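Local coordinates for protein probable porin (Pseudomonas aeruginosa, PDB 4FSO) that probably acts as an outer-membrane porin, a beta-barrel channel that would let small solutes pass by diffusion, at residues 362-365 with 371-374; 379-384 with 390-395; 123-126 with 130-133; 177-180 with 185-188. All coordinates share one frame; numbering follows the deposited sequence.

Contact 1 of 4, residues 362-365 with 371-374; sequences YIVQ and DLSL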
loop_
_atom_site.group_PDB
_atom_site.type_symbol
_atom_site.label_atom_id
_atom_site.label_comp_id
_atom_site.label_asym_id
_atom_site.label_seq_id
_atom_site.Cartn_x
_atom_site.Cartn_y
_atom_site.Cartn_z
ATOM N N TYR A 362 -6.184 11.279 16.082
ATOM C CA TYR A 362 -7.377 11.702 16.815
ATOM C C TYR A 362 -8.580 12.033 15.942
ATOM O O TYR A 362 -8.501 12.885 15.057
ATOM C CB TYR A 362 -7.104 12.871 17.772
ATOM C CG TYR A 362 -8.286 13.081 18.660
ATOM C CD1 TYR A 362 -8.587 12.158 19.649
ATOM C CD2 TYR A 362 -9.143 14.156 18.477
ATOM C CE1 TYR A 362 -9.683 12.309 20.459
ATOM C CE2 TYR A 362 -10.253 14.322 19.281
ATOM C CZ TYR A 362 -10.515 13.392 20.279
ATOM O OH TYR A 362 -11.609 13.529 21.112
ATOM N N ILE A 363 -9.693 11.357 16.224
ATOM C CA ILE A 363 -10.965 11.566 15.527
ATOM C C ILE A 363 -11.965 12.300 16.415
ATOM O O ILE A 363 -12.405 11.750 17.420
ATOM C CB ILE A 363 -11.609 10.228 15.148
ATOM C CG1 ILE A 363 -10.733 9.456 14.148
ATOM C CG2 ILE A 363 -12.986 10.474 14.573
ATOM C CD1 ILE A 363 -9.669 8.569 14.777
ATOM N N VAL A 364 -12.330 13.531 16.062
ATOM C CA VAL A 364 -13.244 14.285 16.923
ATOM C C VAL A 364 -14.622 13.633 16.974
ATOM O O VAL A 364 -15.186 13.273 15.945
ATOM C CB VAL A 364 -13.322 15.806 16.576
ATOM C CG1 VAL A 364 -12.675 16.105 15.248
ATOM C CG2 VAL A 364 -14.760 16.323 16.653
ATOM N N GLN A 365 -15.144 13.468 18.187
ATOM C CA GLN A 365 -16.305 12.606 18.410
ATOM C C GLN A 365 -17.659 13.281 18.184
ATOM O O GLN A 365 -18.656 12.612 17.892
ATOM C CB GLN A 365 -16.241 11.991 19.814
ATOM C CG GLN A 365 -15.071 11.054 20.018
ATOM C CD GLN A 365 -15.176 9.807 19.160
ATOM O OE1 GLN A 365 -15.703 8.782 19.596
ATOM N NE2 GLN A 365 -14.675 9.887 17.932
ATOM N N ASP A 371 -15.897 13.754 13.279
ATOM C CA ASP A 371 -15.288 12.811 12.332
ATOM C C ASP A 371 -14.143 13.372 11.489
ATOM O O ASP A 371 -13.693 12.728 10.541
ATOM C CB ASP A 371 -16.337 12.136 11.450
ATOM C CG ASP A 371 -17.189 11.158 12.221
ATOM O OD1 ASP A 371 -16.629 10.390 13.038
ATOM O OD2 ASP A 371 -18.421 11.166 12.013
ATOM N N LEU A 372 -13.679 14.570 11.834
ATOM C CA LEU A 372 -12.433 15.087 11.289
ATOM C C LEU A 372 -11.274 14.350 11.951
ATOM O O LEU A 372 -11.296 14.065 13.151
ATOM C CB LEU A 372 -12.315 16.587 11.533
ATOM C CG LEU A 372 -10.910 17.182 11.362
ATOM C CD1 LEU A 372 -10.425 17.060 9.939
ATOM C CD2 LEU A 372 -10.883 18.637 11.784
ATOM N N SER A 373 -10.263 14.021 11.163
ATOM C CA SER A 373 -9.182 13.201 11.671
ATOM C C SER A 373 -7.866 13.982 11.782
ATOM O O SER A 373 -7.434 14.655 10.834
ATOM C CB SER A 373 -9.015 11.968 10.799
ATOM O OG SER A 373 -8.207 11.017 11.459
ATOM N N LEU A 374 -7.252 13.899 12.961
ATOM C CA LEU A 374 -5.938 14.479 13.194
ATOM C C LEU A 374 -4.943 13.362 13.329
ATOM O O LEU A 374 -5.096 12.456 14.156
ATOM C CB LEU A 374 -5.924 15.309 14.463
ATOM C CG LEU A 374 -6.925 16.445 14.366
ATOM C CD1 LEU A 374 -6.812 17.346 15.578
ATOM C CD2 LEU A 374 -6.688 17.216 13.068
#
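The flat peptide groups of Tyr362 and Leu374 meet in a reciprocal pair of hydrogen bonds, N of Tyr362 bonding to O of Leu374 and N of Leu374 to O of Tyr362. With CG of Tyr362 anti to the backbone N (chi1 -170°), the phenol ring is carried off from Leu374, while CB of Tyr362 faces CB of Leu374 at 4.3 Å. The other flat group, the carboxylate of Asp371, meets the facing strand through OD1, which lies 4.0 Å from CG2 of Ile363.

Two further backbone bonds continue the ladder toward the turn. Val364 N binds Leu372 O at 3.1 Å, and Asp371 N binds Val364 O at 2.8 Å. They close the hairpin of strands 350-363 and 373-383 in the barrel wall of this OprD-family porin, at the end where the connecting turn is probably periplasmic. Tyr362 and Leu374 form an antiparallel hydrogen-bonded pair, and Ile363 and Ser373 the neighbouring non-hydrogen-bonded pair on the other face, where CG1 of Ile363 is 4.0 Å from OG of Ser373.

Beyond the ladder, Val364 lays CG1 obliquely against CB of Leu372 at 3.8 Å. Within its own segment Gln365 folds back, NE2 giving a hydrogen bond of 3.0 Å to O of Ile363 from above the carbonyl plane. Strand 392-404 flanks the pair, with Leu372 resting on Tyr401 and Leu374 on Ala399.

Contact 2 of 4, residues 379-384 with 390-395; sequences ATYRTD and RDVDEV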
loop_
_atom_site.group_PDB
_atom_site.type_symbol
_atom_site.label_atom_id
_atom_site.label_comp_id
_atom_site.label_asym_id
_atom_site.label_seq_id
_atom_site.Cartn_x
_atom_site.Cartn_y
_atom_site.Cartn_z
ATOM N N ALA A 379 8.913 9.734 11.911
ATOM C CA ALA A 379 9.877 8.700 11.548
ATOM C C ALA A 379 11.315 9.110 11.822
ATOM O O ALA A 379 11.732 10.231 11.533
ATOM C CB ALA A 379 9.708 8.264 10.063
ATOM N N THR A 380 12.070 8.174 12.369
ATOM C CA THR A 380 13.496 8.330 12.567
ATOM C C THR A 380 14.158 7.145 11.887
ATOM O O THR A 380 13.860 5.989 12.200
ATOM C CB THR A 380 13.828 8.332 14.074
ATOM O OG1 THR A 380 13.284 9.518 14.646
ATOM C CG2 THR A 380 15.339 8.284 14.325
ATOM N N TYR A 381 15.062 7.438 10.963
ATOM C CA TYR A 381 15.642 6.409 10.116
ATOM C C TYR A 381 17.139 6.658 9.948
ATOM O O TYR A 381 17.566 7.760 9.582
ATOM C CB TYR A 381 14.906 6.372 8.777
ATOM C CG TYR A 381 15.584 5.573 7.693
ATOM C CD1 TYR A 381 15.729 4.191 7.799
ATOM C CD2 TYR A 381 16.055 6.196 6.539
ATOM C CE1 TYR A 381 16.345 3.446 6.787
ATOM C CE2 TYR A 381 16.683 5.465 5.521
ATOM C CZ TYR A 381 16.823 4.090 5.654
ATOM O OH TYR A 381 17.432 3.367 4.656
ATOM N N ARG A 382 17.930 5.630 10.258
ATOM C CA ARG A 382 19.387 5.720 10.256
ATOM C C ARG A 382 20.039 4.519 9.591
ATOM O O ARG A 382 19.551 3.398 9.699
ATOM C CB ARG A 382 19.900 5.822 11.684
ATOM C CG ARG A 382 19.340 6.992 12.423
ATOM C CD ARG A 382 19.920 8.294 11.890
ATOM N NE ARG A 382 19.529 9.401 12.753
ATOM C CZ ARG A 382 18.390 10.071 12.625
ATOM N NH1 ARG A 382 17.540 9.759 11.651
ATOM N NH2 ARG A 382 18.106 11.056 13.465
ATOM N N THR A 383 21.157 4.762 8.921
ATOM C CA THR A 383 21.908 3.704 8.269
ATOM C C THR A 383 23.383 3.801 8.640
ATOM O O THR A 383 23.837 4.794 9.213
ATOM C CB THR A 383 21.797 3.788 6.723
ATOM O OG1 THR A 383 22.520 4.932 6.256
ATOM C CG2 THR A 383 20.331 3.891 6.266
ATOM N N ASP A 384 24.144 2.769 8.309
ATOM C CA ASP A 384 25.581 2.888 8.445
ATOM C C ASP A 384 26.219 2.969 7.060
ATOM O O ASP A 384 27.421 2.798 6.942
ATOM C CB ASP A 384 26.156 1.739 9.257
ATOM C CG ASP A 384 25.953 0.373 8.593
ATOM O OD1 ASP A 384 25.254 0.271 7.563
ATOM O OD2 ASP A 384 26.498 -0.621 9.118
ATOM N N ARG A 390 20.815 9.410 3.223
ATOM C CA ARG A 390 19.544 8.764 3.541
ATOM C C ARG A 390 19.054 8.730 4.978
ATOM O O ARG A 390 17.926 8.289 5.211
ATOM C CB ARG A 390 19.417 7.389 2.898
ATOM C CG ARG A 390 20.612 6.538 3.018
ATOM C CD ARG A 390 21.059 6.112 1.643
ATOM N NE ARG A 390 20.346 4.952 1.123
ATOM C CZ ARG A 390 20.807 4.202 0.121
ATOM N NH1 ARG A 390 21.977 4.504 -0.439
ATOM N NH2 ARG A 390 20.113 3.150 -0.318
ATOM N N ASP A 391 19.851 9.207 5.932
ATOM C CA ASP A 391 19.295 9.452 7.266
ATOM C C ASP A 391 18.180 10.526 7.250
ATOM O O ASP A 391 18.310 11.544 6.580
ATOM C CB ASP A 391 20.400 9.858 8.225
ATOM C CG ASP A 391 21.321 8.713 8.564
ATOM O OD1 ASP A 391 21.170 7.616 7.981
ATOM O OD2 ASP A 391 22.209 8.917 9.415
ATOM N N VAL A 392 17.077 10.290 7.959
ATOM C CA VAL A 392 16.030 11.314 8.079
ATOM C C VAL A 392 15.276 11.304 9.382
ATOM O O VAL A 392 14.994 10.251 9.951
ATOM C CB VAL A 392 14.895 11.197 7.011
ATOM C CG1 VAL A 392 14.922 12.377 6.049
ATOM C CG2 VAL A 392 14.900 9.857 6.310
ATOM N N ASP A 393 14.901 12.488 9.836
ATOM C CA ASP A 393 13.775 12.587 10.749
ATOM C C ASP A 393 12.631 13.187 9.966
ATOM O O ASP A 393 12.809 14.156 9.232
ATOM C CB ASP A 393 14.112 13.452 11.948
ATOM C CG ASP A 393 14.788 12.678 13.051
ATOM O OD1 ASP A 393 15.928 12.213 12.834
ATOM O OD2 ASP A 393 14.181 12.545 14.138
ATOM N N GLU A 394 11.457 12.596 10.107
ATOM C CA GLU A 394 10.303 13.065 9.365
ATOM C C GLU A 394 9.086 13.216 10.280
ATOM O O GLU A 394 8.842 12.381 11.164
ATOM C CB GLU A 394 10.015 12.132 8.190
ATOM C CG GLU A 394 8.788 12.481 7.404
ATOM C CD GLU A 394 8.574 11.548 6.234
ATOM O OE1 GLU A 394 9.493 11.464 5.396
ATOM O OE2 GLU A 394 7.500 10.897 6.157
ATOM N N VAL A 395 8.363 14.317 10.077
ATOM C CA VAL A 395 7.095 14.571 10.751
ATOM C C VAL A 395 6.017 14.850 9.711
ATOM O O VAL A 395 6.138 15.794 8.923
ATOM C CB VAL A 395 7.157 15.792 11.724
ATOM C CG1 VAL A 395 5.756 16.184 12.167
ATOM C CG2 VAL A 395 8.003 15.493 12.943
HETATM O O HOH W 1 18.112 4.085 1.666
HETATM O O HOH W 2 23.497 7.035 10.256
#
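Arg382 and Asp393 form a salt bridge on an antiparallel pair of barrel strands, 373-383 and 392-404, NH2 of Arg382 meeting OD1 of Asp393 at 2.5 Å nearly in the guanidinium plane. Guanidinium and carboxylate are turned 58° against each other. NH1 of Arg382 is held by its neighbour, giving a hydrogen bond of 2.9 Å to O of Tyr381, an oxygen that also accepts N of Val392. CG2 of Thr380 lies over one face of the guanidinium, and OG1 of Thr380 donates to OD2 of Asp393 from above the carboxylate plane, at 3.2 Å. The arginine reaches back along the strand because its chain bends at chi2 (-71°).

On the opposite face of the pair, the edge of the Tyr381 ring meets Val392, CD2 to CG2 at 3.8 Å, and its OH is hydrogen-bonded to Glu353. Loop residues Val304 and Asn305 pack on this ring, consistent with a face turned to the barrel interior.

Toward the turn, Asp391 follows helix 387-390. Its OD1 accepts N of Thr383 on the syn side at 3.0 Å, 31° out of the carboxylate plane.

Contact 3 of 4, residues 123-126 with 130-133; sequences LPDM and KYND
OD1 of Asp125 is the polar atom on which this contact turns: it forms a salt bridge with NZ of Lys130 at 3.3 Å, and a water, which also lies 3.0 Å from O of Tyr131, approaches it as a donor. That water has more acceptors in reach than protons, so its two bonds need not both hold at once. The residues belong to the small beta hairpin of strands 121-126 and 129-131, close to the centre of the chain. This is consistent with the inward-folded loop that narrows the pore in OprD-family porins, here carrying one acidic and one basic side chain on the same face.

Asp125 and Lys130 are an antiparallel non-hydrogen-bonded pair. The lysine chain is bent at chi2 and chi3 (-53° and -85°), which curls its end back across the aspartate rather than letting it run outward. CE of Lys130 comes 3.2 Å from OD1 of Asp125, and CD of Lys130 lies 3.5 Å from O of Met126. Between the backbones there is one weak hydrogen bond, from N of Tyr131 to O of Pro124 at 3.1 Å.

Strand 294-295 extends the hairpin on its other side, Lys130 pairing through its backbone with Asn295. Met126 turns instead to Ala195 and Gln197 on barrel strand 193-203, so the hairpin rests against the wall.

The Tyr131 ring lies between two neighbours. OD1 of Asp125 sits at its edge near the plane, 3.6 Å from CD1 of Tyr131, while CD1 of Leu123 approaches obliquely to 4.2 Å from CE2 of Tyr131.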
loop_
_atom_site.group_PDB
_atom_site.type_symbol
_atom_site.label_atom_id
_atom_site.label_comp_id
_atom_site.label_asym_id
_atom_site.label_seq_id
_atom_site.Cartn_x
_atom_site.Cartn_y
_atom_site.Cartn_z
ATOM N N LEU A 123 -7.864 3.202 -8.882
ATOM C CA LEU A 123 -6.986 3.046 -7.725
ATOM C C LEU A 123 -6.827 1.567 -7.336
ATOM O O LEU A 123 -7.598 1.046 -6.526
ATOM C CB LEU A 123 -7.531 3.833 -6.531
ATOM C CG LEU A 123 -7.794 5.331 -6.716
ATOM C CD1 LEU A 123 -8.105 6.029 -5.380
ATOM C CD2 LEU A 123 -6.603 5.940 -7.360
ATOM N N PRO A 124 -5.828 0.880 -7.912
ATOM C CA PRO A 124 -5.674 -0.542 -7.582
ATOM C C PRO A 124 -5.206 -0.746 -6.140
ATOM O O PRO A 124 -4.376 0.014 -5.659
ATOM C CB PRO A 124 -4.598 -1.019 -8.569
ATOM C CG PRO A 124 -4.489 0.079 -9.609
ATOM C CD PRO A 124 -4.821 1.335 -8.884
ATOM N N ASP A 125 -5.758 -1.745 -5.462
ATOM C CA ASP A 125 -5.286 -2.130 -4.145
ATOM C C ASP A 125 -5.193 -3.647 -4.048
ATOM O O ASP A 125 -6.193 -4.322 -3.837
ATOM C CB ASP A 125 -6.207 -1.593 -3.060
ATOM C CG ASP A 125 -5.491 -1.394 -1.747
ATOM O OD1 ASP A 125 -4.274 -1.101 -1.775
ATOM O OD2 ASP A 125 -6.142 -1.520 -0.691
ATOM N N MET A 126 -3.984 -4.179 -4.201
ATOM C CA MET A 126 -3.776 -5.630 -4.304
ATOM C C MET A 126 -2.283 -5.959 -4.101
ATOM O O MET A 126 -1.446 -5.085 -4.263
ATOM C CB MET A 126 -4.269 -6.119 -5.675
ATOM C CG MET A 126 -3.770 -5.283 -6.864
ATOM S SD MET A 126 -3.664 -6.241 -8.375
ATOM C CE MET A 126 -2.723 -7.697 -7.786
ATOM N N LYS A 130 -0.125 -2.132 -4.352
ATOM C CA LYS A 130 -0.836 -1.384 -3.303
ATOM C C LYS A 130 -0.746 0.045 -3.726
ATOM O O LYS A 130 0.359 0.564 -3.804
ATOM C CB LYS A 130 -0.125 -1.474 -1.940
ATOM C CG LYS A 130 -0.145 -2.827 -1.286
ATOM C CD LYS A 130 -1.563 -3.368 -1.174
ATOM C CE LYS A 130 -2.319 -2.878 0.063
ATOM N NZ LYS A 130 -3.591 -3.676 0.238
ATOM N N TYR A 131 -1.860 0.705 -3.997
ATOM C CA TYR A 131 -1.744 2.122 -4.336
ATOM C C TYR A 131 -1.255 2.861 -3.085
ATOM O O TYR A 131 -1.597 2.506 -1.921
ATOM C CB TYR A 131 -3.053 2.712 -4.863
ATOM C CG TYR A 131 -3.984 3.191 -3.771
ATOM C CD1 TYR A 131 -4.537 2.292 -2.873
ATOM C CD2 TYR A 131 -4.306 4.542 -3.636
ATOM C CE1 TYR A 131 -5.374 2.713 -1.875
ATOM C CE2 TYR A 131 -5.153 4.976 -2.642
ATOM C CZ TYR A 131 -5.682 4.050 -1.762
ATOM O OH TYR A 131 -6.529 4.433 -0.750
ATOM N N ASN A 132 -0.407 3.852 -3.333
ATOM C CA ASN A 132 0.221 4.602 -2.263
ATOM C C ASN A 132 -0.670 5.750 -1.798
ATOM O O ASN A 132 -1.218 6.504 -2.611
ATOM C CB ASN A 132 1.597 5.107 -2.693
ATOM C CG ASN A 132 2.403 5.676 -1.528
ATOM O OD1 ASN A 132 2.073 5.459 -0.351
ATOM N ND2 ASN A 132 3.474 6.395 -1.852
ATOM N N ASP A 133 -0.804 5.861 -0.478
ATOM C CA ASP A 133 -1.706 6.816 0.164
ATOM C C ASP A 133 -0.937 7.912 0.905
ATOM O O ASP A 133 -1.514 8.666 1.684
ATOM C CB ASP A 133 -2.622 6.063 1.142
ATOM C CG ASP A 133 -2.134 4.634 1.434
ATOM O OD1 ASP A 133 -0.904 4.433 1.555
ATOM O OD2 ASP A 133 -2.980 3.711 1.533
HETATM O O HOH W 3 -2.941 0.802 0.217
#

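Contact 4 of 4, residues 177-180 with 185-188; sequences LHCK and ACDT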
loop_
_atom_site.group_PDB
_atom_site.type_symbol
_atom_site.label_atom_id
_atom_site.label_comp_id
_atom_site.label_asym_id
_atom_site.label_seq_id
_atom_site.Cartn_x
_atom_site.Cartn_y
_atom_site.Cartn_z
ATOM N N LEU A 177 9.031 1.424 -12.947
ATOM C CA LEU A 177 9.630 0.649 -11.906
ATOM C C LEU A 177 10.023 1.617 -10.807
ATOM O O LEU A 177 10.603 2.676 -11.068
ATOM C CB LEU A 177 10.869 -0.026 -12.465
ATOM C CG LEU A 177 11.604 -0.903 -11.469
ATOM C CD1 LEU A 177 10.781 -2.131 -11.145
ATOM C CD2 LEU A 177 12.921 -1.267 -12.068
ATOM N N HIS A 178 9.697 1.266 -9.571
ATOM C CA HIS A 178 10.121 2.080 -8.452
ATOM C C HIS A 178 11.642 2.018 -8.389
ATOM O O HIS A 178 12.252 0.957 -8.596
ATOM C CB HIS A 178 9.518 1.575 -7.152
ATOM C CG HIS A 178 9.960 2.360 -5.951
ATOM N ND1 HIS A 178 10.969 1.934 -5.116
ATOM C CD2 HIS A 178 9.544 3.555 -5.475
ATOM C CE1 HIS A 178 11.146 2.833 -4.161
ATOM N NE2 HIS A 178 10.297 3.822 -4.355
ATOM N N CYS A 179 12.259 3.154 -8.105
ATOM C CA CYS A 179 13.693 3.257 -8.251
ATOM C C CYS A 179 14.276 4.171 -7.180
ATOM O O CYS A 179 15.495 4.348 -7.094
ATOM C CB CYS A 179 14.021 3.799 -9.653
ATOM S SG CYS A 179 14.014 5.617 -9.770
ATOM N N LYS A 180 13.395 4.729 -6.353
ATOM C CA LYS A 180 13.752 5.832 -5.461
ATOM C C LYS A 180 14.687 5.464 -4.326
ATOM O O LYS A 180 14.300 5.545 -3.164
ATOM C CB LYS A 180 12.502 6.536 -4.904
ATOM N N ALA A 185 17.323 1.344 -12.289
ATOM C CA ALA A 185 17.455 2.630 -12.961
ATOM C C ALA A 185 16.127 3.409 -12.992
ATOM O O ALA A 185 15.037 2.832 -13.105
ATOM C CB ALA A 185 18.056 2.459 -14.371
ATOM N N CYS A 186 16.235 4.725 -12.859
ATOM C CA CYS A 186 15.065 5.585 -12.868
ATOM C C CYS A 186 14.513 5.695 -14.282
ATOM O O CYS A 186 15.269 5.542 -15.245
ATOM C CB CYS A 186 15.417 6.954 -12.278
ATOM S SG CYS A 186 15.422 6.932 -10.462
ATOM N N ASP A 187 13.199 5.916 -14.401
ATOM C CA ASP A 187 12.536 6.077 -15.706
ATOM C C ASP A 187 12.584 4.773 -16.535
ATOM O O ASP A 187 12.693 4.795 -17.760
ATOM C CB ASP A 187 13.153 7.265 -16.473
ATOM C CG ASP A 187 12.197 7.909 -17.467
ATOM O OD1 ASP A 187 11.401 7.186 -18.103
ATOM O OD2 ASP A 187 12.255 9.151 -17.627
ATOM N N THR A 188 12.513 3.635 -15.852
ATOM C CA THR A 188 12.442 2.349 -16.527
ATOM C C THR A 188 10.983 2.082 -16.788
ATOM O O THR A 188 10.185 2.059 -15.858
ATOM C CB THR A 188 12.913 1.211 -15.628
ATOM O OG1 THR A 188 14.172 1.548 -15.037
ATOM C CG2 THR A 188 13.008 -0.098 -16.429
HETATM O O HOH W 4 11.943 3.735 -13.036
#
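A disulfide joins Cys179 to Cys186, with the two SG atoms 2.0 Å apart and a torsion about the S-S bond of 78°, the right-handed form. The two half-cystines are set differently: SG of Cys179 stands between its backbone N and carbonyl carbon (chi1 86°), whereas SG of Cys186 lies beside its own backbone N. CB of Cys179 also lies 3.7 Å from O of Ala185.

Of the hydrogen bonds, the direct one between the segments runs from N of Leu177 to O of Thr188, at 3.2 Å. A single water supplies the rest of the polar link. It donates to O of Leu177 at 2.6 Å and to O of Ala185, and accepts N of Thr188 at 2.9 Å, so that three backbone groups are tied through one oxygen.

Neither segment is regular strand or helix. They are the two limbs of a disulfide-closed loop between strands 173-174 and 193-203, in a long connection that probably lies on the extracellular side of the barrel.

At the base of the loop CB of Leu177 meets CB of Thr188 at 4.0 Å. Both side chains are buried: Leu177 also rests on Tyr184 of the same loop, and Ala254 and Pro289 of other loops help cover this end, Ala254 touching Thr188 as well.

Charge and ring contacts turn outward from the pair. Asp187 forms a salt bridge with Arg176, and the imidazole of His178 stacks on the ring of Tyr290.

Along the chain the order is contact 3, contact 4, contact 1, contact 2, each closing before the next opens, and none touches another. Contacts 1 and 2 share strand 373-383, one near each end, their centres about 28 Å apart. They tie strands 350-363, 373-383 and 392-404 together in the barrel wall. Contact 3 lies about 24 Å from contact 1 and about 25 Å from contact 2, centre to centre, near the middle of the chain. Centre to centre, contact 4 lies about 18 Å from contact 3 but about 37 Å from contact 1, across the chain's centre. Together they sample the wall, a hairpin probably folded into the pore and a loop probably on the extracellular side.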